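Local coordinates for kinetochore protein mis18 (Schizosaccharomyces pombe, PDB 5J6P), which forms part of the complex that recruits the centromeric histone CENP-A and keeps histones of the central centromere core deacetylated, at residues A[71-76]-A[84-89]. Residues are numbered along the deposited sequence; the frame is centred on the assembly and turned at random.
Sequences GKVYNS and IRDMYT
Two backbone bonds define the pairing of Lys72 with Thr89: Lys72 N gives its hydrogen to Thr89 O at 2.9 Å, and Thr89 N returns one to Lys72 O at 3.0 Å, the second running nearly along the C=O axis. A third bond lies beyond the regular ladder, where Asp86 N reaches Tyr74 O at 2.9 Å with an N-H...O angle of 162°. The same carbonyl also receives a CA-H...O contact from Arg85 CA, so two donors from the type II turn of Ile84 to Met87 converge on it. Among side chains, the Tyr74 ring, its CG anti to the carbonyl carbon (chi1 -68°), runs alongside Ile84 and brings CD1 to 3.2 Å from Ile84 CG2. Thr89 crosses Tyr74 at about a right angle, its OG1 near the ring plane, 4.0 Å from CD1. An alanine in place of Tyr74 would probably loosen this packing, since Ile84 CG2 and Thr89 would lose the ring they lie against. Farther out, Tyr58 meets the Tyr74 ring and makes a cation-pi contact with Lys72, while Ile84 also touches Ile24 and His26. Arg85 NE is held by Thr77 OG1. Strands 69-76 and 88-91 thus form an antiparallel beta hairpin, the middle pair of the six-stranded sheet in the zinc-binding Yippee-Mis18 domain, a member of the beta-tent clan.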
loop_
_atom_site.group_PDB
_atom_site.type_symbol
_atom_site.label_atom_id
_atom_site.label_comp_id
_atom_site.label_asym_id
_atom_site.label_seq_id
_atom_site.Cartn_x
_atom_site.Cartn_y
_atom_site.Cartn_z
ATOM N N GLY A 71 11.163 4.668 12.444
ATOM C CA GLY A 71 10.451 4.618 13.715
ATOM C C GLY A 71 11.301 4.157 14.873
ATOM O O GLY A 71 12.531 4.338 14.874
ATOM N N LYS A 72 10.627 3.557 15.847
ATOM C CA LYS A 72 11.268 3.039 17.054
ATOM C C LYS A 72 10.375 2.159 17.874
ATOM O O LYS A 72 9.149 2.230 17.781
ATOM C CB LYS A 72 11.748 4.182 17.940
ATOM C CG LYS A 72 10.967 5.450 17.776
ATOM C CD LYS A 72 11.485 6.501 18.717
ATOM C CE LYS A 72 12.722 7.201 18.207
ATOM N NZ LYS A 72 12.330 8.387 17.413
ATOM N N VAL A 73 11.004 1.320 18.681
ATOM C CA VAL A 73 10.287 0.559 19.692
ATOM C C VAL A 73 10.757 1.037 21.031
ATOM O O VAL A 73 11.922 0.814 21.385
ATOM C CB VAL A 73 10.610 -0.929 19.613
ATOM C CG1 VAL A 73 9.849 -1.683 20.697
ATOM C CG2 VAL A 73 10.252 -1.462 18.233
ATOM N N TYR A 74 9.861 1.654 21.793
ATOM C CA TYR A 74 10.175 1.969 23.193
ATOM C C TYR A 74 10.187 0.679 24.016
ATOM O O TYR A 74 9.172 -0.013 24.102
ATOM C CB TYR A 74 9.213 2.990 23.747
ATOM C CG TYR A 74 9.430 4.325 23.088
ATOM C CD1 TYR A 74 8.841 4.641 21.890
ATOM C CD2 TYR A 74 10.283 5.246 23.634
ATOM C CE1 TYR A 74 9.051 5.876 21.300
ATOM C CE2 TYR A 74 10.530 6.461 23.028
ATOM C CZ TYR A 74 9.907 6.773 21.872
ATOM O OH TYR A 74 10.147 7.976 21.262
ATOM N N ASN A 75 11.366 0.348 24.558
ATOM C CA ASN A 75 11.580 -0.871 25.346
ATOM C C ASN A 75 11.306 -0.640 26.836
ATOM O O ASN A 75 10.842 -1.566 27.526
ATOM C CB ASN A 75 13.019 -1.388 25.191
ATOM C CG ASN A 75 13.522 -1.326 23.761
ATOM O OD1 ASN A 75 13.199 -2.176 22.932
ATOM N ND2 ASN A 75 14.325 -0.325 23.471
ATOM N N SER A 76 11.605 0.583 27.306
ATOM C CA SER A 76 11.442 0.978 28.694
ATOM C C SER A 76 10.776 2.298 28.775
ATOM O O SER A 76 11.243 3.273 28.197
ATOM C CB SER A 76 12.779 1.115 29.426
ATOM O OG SER A 76 13.457 -0.118 29.428
ATOM N N ILE A 84 2.844 2.601 24.563
ATOM C CA ILE A 84 3.876 2.607 23.546
ATOM C C ILE A 84 4.774 1.375 23.632
ATOM O O ILE A 84 5.333 0.925 22.621
ATOM C CB ILE A 84 4.770 3.869 23.719
ATOM C CG1 ILE A 84 3.959 5.146 23.677
ATOM C CG2 ILE A 84 5.762 4.013 22.608
ATOM C CD1 ILE A 84 2.775 5.093 22.746
ATOM N N ARG A 85 4.941 0.852 24.831
ATOM C CA ARG A 85 6.053 -0.023 25.119
ATOM C C ARG A 85 5.853 -1.336 24.438
ATOM O O ARG A 85 4.779 -1.870 24.505
ATOM C CB ARG A 85 6.177 -0.270 26.615
ATOM C CG ARG A 85 7.352 -1.158 27.015
ATOM C CD ARG A 85 7.021 -1.893 28.285
ATOM N NE ARG A 85 7.127 -1.001 29.429
ATOM C CZ ARG A 85 6.663 -1.259 30.649
ATOM N NH1 ARG A 85 5.989 -2.386 30.926
ATOM N NH2 ARG A 85 6.871 -0.352 31.595
ATOM N N ASP A 86 6.932 -1.843 23.839
ATOM C CA ASP A 86 6.957 -3.013 22.971
ATOM C C ASP A 86 5.916 -2.992 21.838
ATOM O O ASP A 86 5.336 -4.046 21.466
ATOM C CB ASP A 86 6.922 -4.278 23.825
ATOM C CG ASP A 86 8.174 -4.422 24.657
ATOM O OD1 ASP A 86 9.112 -3.619 24.431
ATOM O OD2 ASP A 86 8.232 -5.318 25.529
ATOM N N MET A 87 5.724 -1.784 21.293
ATOM C CA MET A 87 4.851 -1.545 20.161
ATOM C C MET A 87 5.615 -0.712 19.141
ATOM O O MET A 87 6.548 0.033 19.494
ATOM C CB MET A 87 3.561 -0.783 20.538
ATOM C CG MET A 87 2.748 -1.342 21.678
ATOM S SD MET A 87 1.531 -2.639 21.406
ATOM C CE MET A 87 2.477 -4.172 21.291
ATOM N N TYR A 88 5.125 -0.783 17.902
ATOM C CA TYR A 88 5.741 -0.142 16.756
ATOM C C TYR A 88 5.339 1.306 16.657
ATOM O O TYR A 88 4.222 1.594 16.307
ATOM C CB TYR A 88 5.382 -0.865 15.455
ATOM C CG TYR A 88 5.705 -2.344 15.475
ATOM C CD1 TYR A 88 6.952 -2.822 15.106
ATOM C CD2 TYR A 88 4.746 -3.265 15.861
ATOM C CE1 TYR A 88 7.227 -4.193 15.111
ATOM C CE2 TYR A 88 5.008 -4.623 15.879
ATOM C CZ TYR A 88 6.244 -5.087 15.501
ATOM O OH TYR A 88 6.438 -6.448 15.527
ATOM N N THR A 89 6.278 2.200 16.932
ATOM C CA THR A 89 6.036 3.629 16.928
ATOM C C THR A 89 6.715 4.265 15.719
ATOM O O THR A 89 7.923 4.499 15.703
ATOM C CB THR A 89 6.555 4.286 18.245
ATOM O OG1 THR A 89 5.909 3.680 19.391
ATOM C CG2 THR A 89 6.311 5.763 18.259
#